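Local coordinates for protein HpcH/HpaI aldolase (Desulfitobacterium hafniense, PDB 3QZ6) that belongs to the HpcH/HpaI aldolase family, adopts a TIM-barrel fold, carries a bound zinc ion in this model and pairs with a second copy of itself, at residues M4-K9 / E143-A148; L21-N26 / S236-A241; D39-D44 / V67-R72; E54-V59 / L85-E90. All blocks are in the same frame, centred on the assembly; numbering follows the deposited sequence.

Contact 1: residues M4-K9 / E143-A148; sequences MFLKKK and EIFIMA
The side chains of M4, L6 and K7 pack on E143, I144 and F145 in a mostly apolar contact at the N-terminal mouth of a TIM barrel, where the short helix 6-11 lies against the start of strand 145-150. No direct hydrogen bond crosses it. L6 sets CD2 over the face of the F145 ring: the methyl stands 3.8 Å from the ring centroid and 12° off the normal, the geometry of a CH-pi contact. The phenyl itself turns into the barrel, its CG anti to the backbone N (chi1 -178°), and also touches L70. K7 reaches the rim of the same ring in plane, CD lying 4.0 Å from F145 CD1. Its NZ continues to a salt bridge with D169, and a water that accepts from that amine also lies close to I144 O. A second water joins the backbones, accepting from K7 N at 3.0 Å and donating to E143 O at 2.7 Å. Selenomethionine M4 folds back at chi2 and chi3 and runs obliquely across E143, with CG 3.6 Å from OE1 of that glutamate. Its terminal methyl CE ends 3.4 Å from E143 O and 4.0 Å from I144 CD1.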
# COMPACT_ATOMS: atom_id res chain seq x y z
N MSE A 4 7.05 10.28 22.96
CA MSE A 4 6.45 8.96 23.15
C MSE A 4 4.95 9.16 23.34
O MSE A 4 4.54 10.01 24.13
CB MSE A 4 7.06 8.29 24.38
CG MSE A 4 8.57 8.13 24.32
SE MSE A 4 9.14 6.67 23.13
CE MSE A 4 8.55 5.16 24.21
N PHE A 5 4.13 8.39 22.63
CA PHE A 5 2.70 8.69 22.57
C PHE A 5 1.77 7.59 23.10
O PHE A 5 0.67 7.88 23.56
CB PHE A 5 2.29 9.05 21.14
CG PHE A 5 3.27 9.97 20.43
CD1 PHE A 5 3.41 11.29 20.83
CD2 PHE A 5 4.04 9.51 19.38
CE1 PHE A 5 4.30 12.13 20.19
CE2 PHE A 5 4.94 10.35 18.73
CZ PHE A 5 5.07 11.66 19.14
N LEU A 6 2.20 6.33 23.04
CA LEU A 6 1.27 5.22 23.27
C LEU A 6 0.84 5.03 24.72
O LEU A 6 -0.36 5.01 25.02
CB LEU A 6 1.83 3.91 22.70
CG LEU A 6 0.84 2.74 22.71
CD1 LEU A 6 -0.41 3.09 21.93
CD2 LEU A 6 1.48 1.47 22.16
N LYS A 7 1.80 4.86 25.63
CA LYS A 7 1.45 4.58 27.03
C LYS A 7 0.71 5.74 27.68
O LYS A 7 -0.12 5.54 28.56
CB LYS A 7 2.68 4.22 27.86
CG LYS A 7 3.33 2.92 27.45
CD LYS A 7 3.21 1.86 28.52
CE LYS A 7 3.71 2.35 29.85
NZ LYS A 7 4.08 1.23 30.75
N LYS A 8 1.01 6.95 27.23
CA LYS A 8 0.32 8.14 27.72
C LYS A 8 -1.18 8.02 27.46
O LYS A 8 -2.01 8.28 28.33
CB LYS A 8 0.90 9.38 27.04
CG LYS A 8 0.67 10.68 27.76
CD LYS A 8 1.53 11.78 27.12
CE LYS A 8 1.15 13.17 27.63
NZ LYS A 8 1.90 14.25 26.92
N LYS A 9 -1.54 7.62 26.25
CA LYS A 9 -2.94 7.40 25.90
C LYS A 9 -3.58 6.27 26.71
O LYS A 9 -4.68 6.42 27.23
CB LYS A 9 -3.07 7.07 24.41
CG LYS A 9 -2.64 8.22 23.51
CD LYS A 9 -2.59 7.80 22.05
CE LYS A 9 -2.36 9.01 21.15
NZ LYS A 9 -2.11 8.60 19.75
N GLU A 143 7.68 4.68 29.67
CA GLU A 143 7.00 4.87 28.38
C GLU A 143 7.20 3.72 27.37
O GLU A 143 6.43 3.59 26.41
CB GLU A 143 7.41 6.20 27.76
CG GLU A 143 7.06 7.41 28.64
CD GLU A 143 7.74 8.68 28.18
OE1 GLU A 143 8.93 8.63 27.82
OE2 GLU A 143 7.07 9.74 28.17
N ILE A 144 8.24 2.92 27.58
CA ILE A 144 8.48 1.73 26.76
C ILE A 144 7.29 0.77 26.86
O ILE A 144 6.79 0.52 27.95
CB ILE A 144 9.73 0.98 27.25
CG1 ILE A 144 10.95 1.88 27.13
CG2 ILE A 144 9.94 -0.31 26.47
CD1 ILE A 144 11.07 2.51 25.80
N PHE A 145 6.85 0.23 25.73
CA PHE A 145 5.64 -0.58 25.68
C PHE A 145 5.95 -2.04 25.36
O PHE A 145 6.55 -2.34 24.33
CB PHE A 145 4.67 -0.01 24.62
CG PHE A 145 3.37 -0.76 24.53
CD1 PHE A 145 2.37 -0.56 25.47
CD2 PHE A 145 3.15 -1.66 23.50
CE1 PHE A 145 1.17 -1.25 25.39
CE2 PHE A 145 1.95 -2.36 23.41
CZ PHE A 145 0.96 -2.15 24.36
N ILE A 146 5.56 -2.96 26.24
CA ILE A 146 5.80 -4.38 26.02
C ILE A 146 4.48 -5.13 25.97
O ILE A 146 3.72 -5.09 26.94
CB ILE A 146 6.64 -5.01 27.15
CG1 ILE A 146 7.99 -4.29 27.31
CG2 ILE A 146 6.85 -6.50 26.89
CD1 ILE A 146 8.75 -4.16 26.03
N MSE A 147 4.22 -5.83 24.88
CA MSE A 147 2.95 -6.54 24.76
C MSE A 147 3.18 -8.01 24.45
O MSE A 147 3.92 -8.34 23.52
CB MSE A 147 2.07 -5.89 23.69
CG MSE A 147 0.75 -6.61 23.46
SE MSE A 147 -0.53 -5.51 22.47
CE MSE A 147 0.39 -5.49 20.75
N ALA A 148 2.55 -8.90 25.23
CA ALA A 148 2.69 -10.34 25.00
C ALA A 148 1.62 -10.84 24.04
O ALA A 148 0.44 -10.58 24.21
CB ALA A 148 2.62 -11.11 26.32
O HOH W 1 4.69 5.10 25.07
O HOH W 2 7.06 0.89 30.62

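Contact 2: residues L21-N26 / S236-A241; sequences LNLVYN and SGDVAA
At the seam where the TIM barrel closes, D238, in the first turn of the final helix 238-254, grips the loop that follows the first strand through three backbone N-H groups, those of N22, L23 and V24. G237 is the N-cap of that helix, and D238 holds CG between its own backbone N and carbonyl carbon (chi1 60°). Its two oxygens divide the work. OD1 takes N22 N at 2.9 Å, a nearly straight bond (169°) that arrives on the syn side but tilted from the carboxylate plane. OD2 accepts twice: L23 N, at 2.9 Å, meets the syn lone pair of OD2 in a more bent bond, while V24 N, at 2.8 Å, comes in nearly on the line of the C-O bond. A water lies 2.7 Å from both D238 OD1 and N22 OD1, and N22 ND2 turns to D44. Beside the carboxylate, V239 CG2 packs 3.6 Å from L23 CB. The V24 side chain lies about 4 Å from the bound zinc ion, and L23 O accepts from N26 ND2 of the second subunit. An acidic side chain of the last helix thus fixes the first beta-alpha loop, joining the two ends of the eight-stranded barrel at its C-terminal mouth.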
# COMPACT_ATOMS: atom_id res chain seq x y z
N LEU A 21 1.69 -3.74 9.57
CA LEU A 21 2.41 -3.32 8.38
C LEU A 21 3.29 -4.47 7.90
O LEU A 21 4.25 -4.84 8.57
CB LEU A 21 3.30 -2.09 8.70
CG LEU A 21 3.90 -1.40 7.46
CD1 LEU A 21 2.82 -0.55 6.79
CD2 LEU A 21 5.13 -0.56 7.80
N ASN A 22 2.96 -5.05 6.73
CA ASN A 22 3.69 -6.20 6.21
C ASN A 22 4.35 -5.98 4.86
O ASN A 22 5.34 -6.65 4.53
CB ASN A 22 2.76 -7.43 6.07
CG ASN A 22 2.38 -8.03 7.40
OD1 ASN A 22 1.51 -7.52 8.09
ND2 ASN A 22 3.05 -9.12 7.77
N LEU A 23 3.79 -5.07 4.07
CA LEU A 23 4.27 -4.84 2.71
C LEU A 23 4.96 -3.49 2.53
O LEU A 23 6.13 -3.41 2.14
CB LEU A 23 3.09 -4.93 1.71
CG LEU A 23 3.41 -4.53 0.25
CD1 LEU A 23 3.88 -5.75 -0.51
CD2 LEU A 23 2.19 -3.90 -0.47
N VAL A 24 4.22 -2.42 2.78
CA VAL A 24 4.69 -1.08 2.42
C VAL A 24 5.91 -0.70 3.25
O VAL A 24 5.92 -0.91 4.48
CB VAL A 24 3.57 -0.04 2.57
CG1 VAL A 24 4.07 1.37 2.16
CG2 VAL A 24 2.34 -0.46 1.72
N TYR A 25 6.96 -0.17 2.61
CA TYR A 25 8.05 0.46 3.38
C TYR A 25 8.28 1.93 3.01
O TYR A 25 9.09 2.61 3.64
CB TYR A 25 9.36 -0.36 3.36
CG TYR A 25 9.82 -0.87 2.00
CD1 TYR A 25 9.39 -2.09 1.51
CD2 TYR A 25 10.74 -0.14 1.25
CE1 TYR A 25 9.83 -2.56 0.27
CE2 TYR A 25 11.19 -0.61 0.01
CZ TYR A 25 10.73 -1.82 -0.47
OH TYR A 25 11.17 -2.27 -1.70
N ASN A 26 7.58 2.43 2.00
CA ASN A 26 7.60 3.88 1.73
C ASN A 26 7.17 4.59 3.01
O ASN A 26 6.07 4.37 3.49
CB ASN A 26 6.61 4.22 0.61
CG ASN A 26 6.63 5.69 0.25
OD1 ASN A 26 6.96 6.52 1.08
ND2 ASN A 26 6.26 6.01 -0.99
N SER A 236 -6.72 -5.49 11.03
CA SER A 236 -6.30 -5.70 9.64
C SER A 236 -4.84 -5.28 9.38
O SER A 236 -3.97 -5.44 10.24
CB SER A 236 -7.26 -4.97 8.68
OG SER A 236 -7.04 -5.37 7.34
N GLY A 237 -4.58 -4.74 8.19
CA GLY A 237 -3.21 -4.38 7.84
C GLY A 237 -3.11 -3.87 6.42
O GLY A 237 -4.09 -3.94 5.67
N ASP A 238 -1.95 -3.37 6.03
CA ASP A 238 -1.78 -2.76 4.71
C ASP A 238 -2.07 -3.75 3.58
O ASP A 238 -2.72 -3.41 2.59
CB ASP A 238 -0.38 -2.15 4.55
CG ASP A 238 0.73 -3.17 4.72
OD1 ASP A 238 0.54 -4.18 5.44
OD2 ASP A 238 1.81 -2.96 4.13
N VAL A 239 -1.56 -4.97 3.71
CA VAL A 239 -1.79 -5.97 2.67
C VAL A 239 -3.29 -6.25 2.48
O VAL A 239 -3.77 -6.27 1.35
CB VAL A 239 -1.05 -7.29 2.97
CG1 VAL A 239 -1.44 -8.35 1.96
CG2 VAL A 239 0.48 -7.05 2.94
N ALA A 240 -4.01 -6.50 3.56
CA ALA A 240 -5.45 -6.77 3.44
C ALA A 240 -6.17 -5.57 2.83
O ALA A 240 -7.08 -5.73 2.03
CB ALA A 240 -6.06 -7.12 4.80
N ALA A 241 -5.74 -4.37 3.21
CA ALA A 241 -6.31 -3.16 2.65
C ALA A 241 -6.16 -3.15 1.13
O ALA A 241 -7.12 -2.95 0.40
CB ALA A 241 -5.64 -1.91 3.27
O HOH W 3 -0.45 -6.20 6.88

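Contact 3: residues D39-D44 / V67-R72; sequences DYFIVD and VSVLVR
F41 and V43 on one strand and V69 on the other form a close fit on the outer side of two parallel neighbours in the barrel, strands 40-44 and 68-72, whose directions differ by 30°. Between F41 and V43 is a notch, and the forked side chain of V69 fills it: CG2 sits 3.7 Å from F41 CZ, and CG1 lies 3.9 Å from V43 CG2. F41 CG takes the crowded position between its backbone N and carbonyl carbon (chi1 61°), and the ring runs alongside V69 while crossing V67 at about a right angle, with CD2 3.8 Å from V67 CG1.

The inner side repeats the pattern, with L70 set against Y40 and I42, its CD1 4.0 Å from Y40 CD1 and its CB 4.1 Å from I42 CG1. I42 CG2 in turn rests 4.0 Å from R72 CB. At the C-terminal end D44 and R72 lie side by side, and a salt bridge links D44 OD2 to R72 NH1 at 2.8 Å; as a hydrogen bond it is weak, the N-H...O angle being 127°. N22 also donates to D44 OD2, and E46 pairs with R72 NE.

Five backbone hydrogen bonds, beginning with S68 N to D39 O and ending with R72 N to V43 O, fix the parallel register. The pair belongs to a right-handed beta-alpha-beta crossover: helix 52-65 links the strands and covers their outer face through L58, V59 and A62, strand 16-21 flanks D39-D44, and beyond strand 68-72 the sheet continues into strand 91-94, with E90 bonded to V69 through the backbone.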
# COMPACT_ATOMS: atom_id res chain seq x y z
N ASP A 39 -3.52 5.39 15.81
CA ASP A 39 -2.61 5.76 16.88
C ASP A 39 -1.23 5.11 16.73
O ASP A 39 -0.23 5.67 17.17
CB ASP A 39 -3.20 5.36 18.23
CG ASP A 39 -4.46 6.11 18.54
OD1 ASP A 39 -4.35 7.31 18.85
OD2 ASP A 39 -5.55 5.52 18.42
N TYR A 40 -1.19 3.92 16.15
CA TYR A 40 0.05 3.16 16.06
C TYR A 40 -0.03 2.16 14.92
O TYR A 40 -1.09 1.96 14.33
CB TYR A 40 0.34 2.43 17.38
CG TYR A 40 -0.60 1.26 17.65
CD1 TYR A 40 -0.23 -0.05 17.34
CD2 TYR A 40 -1.85 1.47 18.23
CE1 TYR A 40 -1.09 -1.11 17.57
CE2 TYR A 40 -2.71 0.42 18.47
CZ TYR A 40 -2.33 -0.87 18.14
OH TYR A 40 -3.19 -1.92 18.39
N PHE A 41 1.10 1.56 14.58
CA PHE A 41 1.08 0.40 13.70
C PHE A 41 2.21 -0.51 14.10
O PHE A 41 3.14 -0.11 14.80
CB PHE A 41 1.17 0.80 12.21
CG PHE A 41 2.42 1.54 11.85
CD1 PHE A 41 3.56 0.86 11.45
CD2 PHE A 41 2.45 2.93 11.90
CE1 PHE A 41 4.71 1.55 11.11
CE2 PHE A 41 3.59 3.63 11.56
CZ PHE A 41 4.73 2.95 11.15
N ILE A 42 2.13 -1.76 13.65
CA ILE A 42 3.10 -2.75 14.08
C ILE A 42 3.83 -3.28 12.88
O ILE A 42 3.22 -3.84 11.97
CB ILE A 42 2.43 -3.91 14.83
CG1 ILE A 42 1.51 -3.38 15.94
CG2 ILE A 42 3.49 -4.88 15.38
CD1 ILE A 42 1.06 -4.45 16.93
N VAL A 43 5.14 -3.08 12.85
CA VAL A 43 5.94 -3.58 11.75
C VAL A 43 6.16 -5.08 11.96
O VAL A 43 6.61 -5.50 13.02
CB VAL A 43 7.30 -2.87 11.67
CG1 VAL A 43 8.13 -3.43 10.51
CG2 VAL A 43 7.08 -1.34 11.50
N ASP A 44 5.82 -5.88 10.95
CA ASP A 44 5.95 -7.34 11.08
C ASP A 44 7.35 -7.84 10.71
O ASP A 44 7.59 -8.18 9.56
CB ASP A 44 4.91 -8.04 10.21
CG ASP A 44 4.65 -9.47 10.67
OD1 ASP A 44 5.47 -9.99 11.46
OD2 ASP A 44 3.64 -10.07 10.25
N VAL A 67 2.49 9.36 15.68
CA VAL A 67 2.10 7.96 15.51
C VAL A 67 3.18 7.09 16.18
O VAL A 67 4.37 7.37 16.05
CB VAL A 67 1.96 7.61 14.01
CG1 VAL A 67 1.59 6.14 13.82
CG2 VAL A 67 0.92 8.52 13.35
N SER A 68 2.75 6.06 16.90
CA SER A 68 3.69 5.19 17.58
C SER A 68 4.02 3.98 16.72
O SER A 68 3.14 3.39 16.11
CB SER A 68 3.11 4.70 18.91
OG SER A 68 2.79 5.79 19.77
N VAL A 69 5.29 3.59 16.68
CA VAL A 69 5.70 2.43 15.89
C VAL A 69 6.06 1.30 16.84
O VAL A 69 6.94 1.45 17.68
CB VAL A 69 6.93 2.77 15.01
CG1 VAL A 69 7.35 1.55 14.17
CG2 VAL A 69 6.63 3.99 14.10
N LEU A 70 5.37 0.17 16.73
CA LEU A 70 5.76 -1.03 17.48
C LEU A 70 6.35 -2.01 16.49
O LEU A 70 6.09 -1.91 15.29
CB LEU A 70 4.55 -1.67 18.17
CG LEU A 70 3.75 -0.76 19.11
CD1 LEU A 70 2.58 -1.55 19.70
CD2 LEU A 70 4.63 -0.20 20.23
N VAL A 71 7.13 -2.96 16.97
CA VAL A 71 7.69 -3.98 16.10
C VAL A 71 7.39 -5.38 16.64
O VAL A 71 7.56 -5.64 17.83
CB VAL A 71 9.20 -3.82 15.92
CG1 VAL A 71 9.73 -4.83 14.88
CG2 VAL A 71 9.55 -2.39 15.50
N ARG A 72 6.96 -6.28 15.76
CA ARG A 72 6.80 -7.68 16.11
C ARG A 72 8.11 -8.35 15.74
O ARG A 72 8.44 -8.49 14.57
CB ARG A 72 5.64 -8.28 15.31
CG ARG A 72 5.41 -9.77 15.49
CD ARG A 72 4.59 -10.28 14.30
NE ARG A 72 3.36 -10.92 14.72
CZ ARG A 72 2.30 -11.12 13.94
NH1 ARG A 72 2.30 -10.72 12.67
NH2 ARG A 72 1.24 -11.72 14.44
O HOH W 4 0.03 6.46 19.74

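Contact 4: residues E54-V59 / L85-E90; sequences EINHLV and LDIGAE
The backbone of helix 52-65 passes near the C-terminal end of helix 78-87, with CA atoms 5.9 Å apart at N56 and I87 and 6.1 Å apart at V59 and G88. No hydrogen bond joins the two; the evidence for contact is van der Waals packing. I87 supplies the protruding group. CG2, the branch anti to the backbone N, is the one that meets the neighbouring helix, and it comes to 3.5 Å from N56 CA and 3.8 Å from N56 CB. Only this methyl meets N56, whose side chain crosses that of I87 obliquely. These are successive helices in the outer layer of the TIM barrel, and the second ends where the chain turns back toward the sheet. G88 makes that turn, leaving helical geometry with a positive phi (132°). Having no side chain, it lets V59 come close to the main chain: V59 CG1 lies 3.8 Å from G88 CA and 3.6 Å from I87 O. On the barrel side, V59 also touches V69 of strand 68-72, while A89 touches V71 of that strand, so both segments reach the same strand. The second methyl of V59, CG2, stands 4.0 Å from A89 N.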
# COMPACT_ATOMS: atom_id res chain seq x y z
N GLU A 54 14.96 0.50 7.26
CA GLU A 54 13.58 0.80 6.85
C GLU A 54 12.75 1.24 8.05
O GLU A 54 11.91 2.15 7.96
CB GLU A 54 12.93 -0.40 6.17
CG GLU A 54 13.48 -0.66 4.76
CD GLU A 54 13.07 -2.02 4.22
OE1 GLU A 54 12.43 -2.79 4.97
OE2 GLU A 54 13.39 -2.33 3.06
N ILE A 55 12.99 0.60 9.19
CA ILE A 55 12.25 0.93 10.40
C ILE A 55 12.64 2.33 10.87
O ILE A 55 11.77 3.11 11.22
CB ILE A 55 12.45 -0.14 11.48
CG1 ILE A 55 11.72 -1.41 11.05
CG2 ILE A 55 11.91 0.36 12.84
CD1 ILE A 55 12.04 -2.66 11.89
N ASN A 56 13.93 2.64 10.83
CA ASN A 56 14.40 3.99 11.16
C ASN A 56 13.67 5.02 10.29
O ASN A 56 13.19 6.04 10.79
CB ASN A 56 15.92 4.07 10.94
CG ASN A 56 16.54 5.36 11.49
OD1 ASN A 56 15.86 6.37 11.75
ND2 ASN A 56 17.85 5.34 11.65
N HIS A 57 13.57 4.75 8.98
CA HIS A 57 12.86 5.69 8.10
C HIS A 57 11.41 5.89 8.52
O HIS A 57 10.89 7.01 8.51
CB HIS A 57 12.94 5.25 6.63
CG HIS A 57 14.31 5.40 6.04
ND1 HIS A 57 14.68 4.81 4.85
CD2 HIS A 57 15.40 6.06 6.48
CE1 HIS A 57 15.93 5.12 4.58
NE2 HIS A 57 16.40 5.87 5.56
N LEU A 58 10.74 4.79 8.87
CA LEU A 58 9.36 4.89 9.33
C LEU A 58 9.29 5.71 10.61
O LEU A 58 8.45 6.61 10.75
CB LEU A 58 8.76 3.49 9.56
CG LEU A 58 8.54 2.61 8.31
CD1 LEU A 58 8.35 1.14 8.68
CD2 LEU A 58 7.37 3.10 7.47
N VAL A 59 10.18 5.42 11.55
CA VAL A 59 10.18 6.10 12.84
C VAL A 59 10.46 7.60 12.70
O VAL A 59 9.84 8.42 13.36
CB VAL A 59 11.21 5.46 13.79
CG1 VAL A 59 11.52 6.38 14.98
CG2 VAL A 59 10.72 4.10 14.26
N LEU A 85 14.65 -0.15 20.08
CA LEU A 85 14.27 0.90 21.03
C LEU A 85 15.14 2.13 20.82
O LEU A 85 14.67 3.27 20.91
CB LEU A 85 14.40 0.43 22.48
CG LEU A 85 13.39 -0.62 22.95
CD1 LEU A 85 13.67 -1.02 24.38
CD2 LEU A 85 11.96 -0.11 22.83
N ASP A 86 16.43 1.91 20.56
CA ASP A 86 17.34 3.03 20.36
C ASP A 86 16.93 3.81 19.11
O ASP A 86 16.90 5.04 19.10
CB ASP A 86 18.78 2.55 20.24
CG ASP A 86 19.37 2.12 21.58
OD1 ASP A 86 18.80 2.48 22.63
OD2 ASP A 86 20.41 1.43 21.59
N ILE A 87 16.59 3.08 18.06
CA ILE A 87 16.16 3.70 16.80
C ILE A 87 14.89 4.51 17.01
O ILE A 87 14.71 5.56 16.39
CB ILE A 87 15.97 2.63 15.70
CG1 ILE A 87 17.33 2.10 15.23
CG2 ILE A 87 15.20 3.20 14.52
CD1 ILE A 87 17.23 0.72 14.51
N GLY A 88 13.99 4.05 17.88
CA GLY A 88 12.83 4.85 18.22
C GLY A 88 11.47 4.16 18.18
O GLY A 88 10.44 4.82 18.32
N ALA A 89 11.45 2.85 17.99
CA ALA A 89 10.20 2.12 18.16
C ALA A 89 9.79 2.31 19.61
O ALA A 89 10.65 2.35 20.50
CB ALA A 89 10.40 0.64 17.86
N GLU A 90 8.50 2.44 19.87
CA GLU A 90 8.06 2.63 21.26
C GLU A 90 8.03 1.31 22.00
O GLU A 90 7.93 1.27 23.24
CB GLU A 90 6.69 3.30 21.32
CG GLU A 90 6.69 4.75 20.82
CD GLU A 90 5.48 5.53 21.29
OE1 GLU A 90 4.84 5.10 22.27
OE2 GLU A 90 5.16 6.58 20.68

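Overall arrangement
Contacts 1 and 2 mark opposite mouths of the barrel, their centres about 22 Å apart and on opposite sides of the chain's centre. Contact 3 lies between them, its centre about 11 Å from the centre of each, in the core; contact 4, only partly buried, belongs to the helical layer outside. Chemistry follows place: apolar packing with bridging waters in contact 1, a carboxylate holding backbone N-H groups in contact 2, a regular backbone ladder in contact 3 and bond-free methyl packing in contact 4. Direct bonds and packing between their residues connect them. K9 pairs with D39, N22 with D44, and E90 ties F5, S68 and F145 together; L58 meets L21 from the helix side.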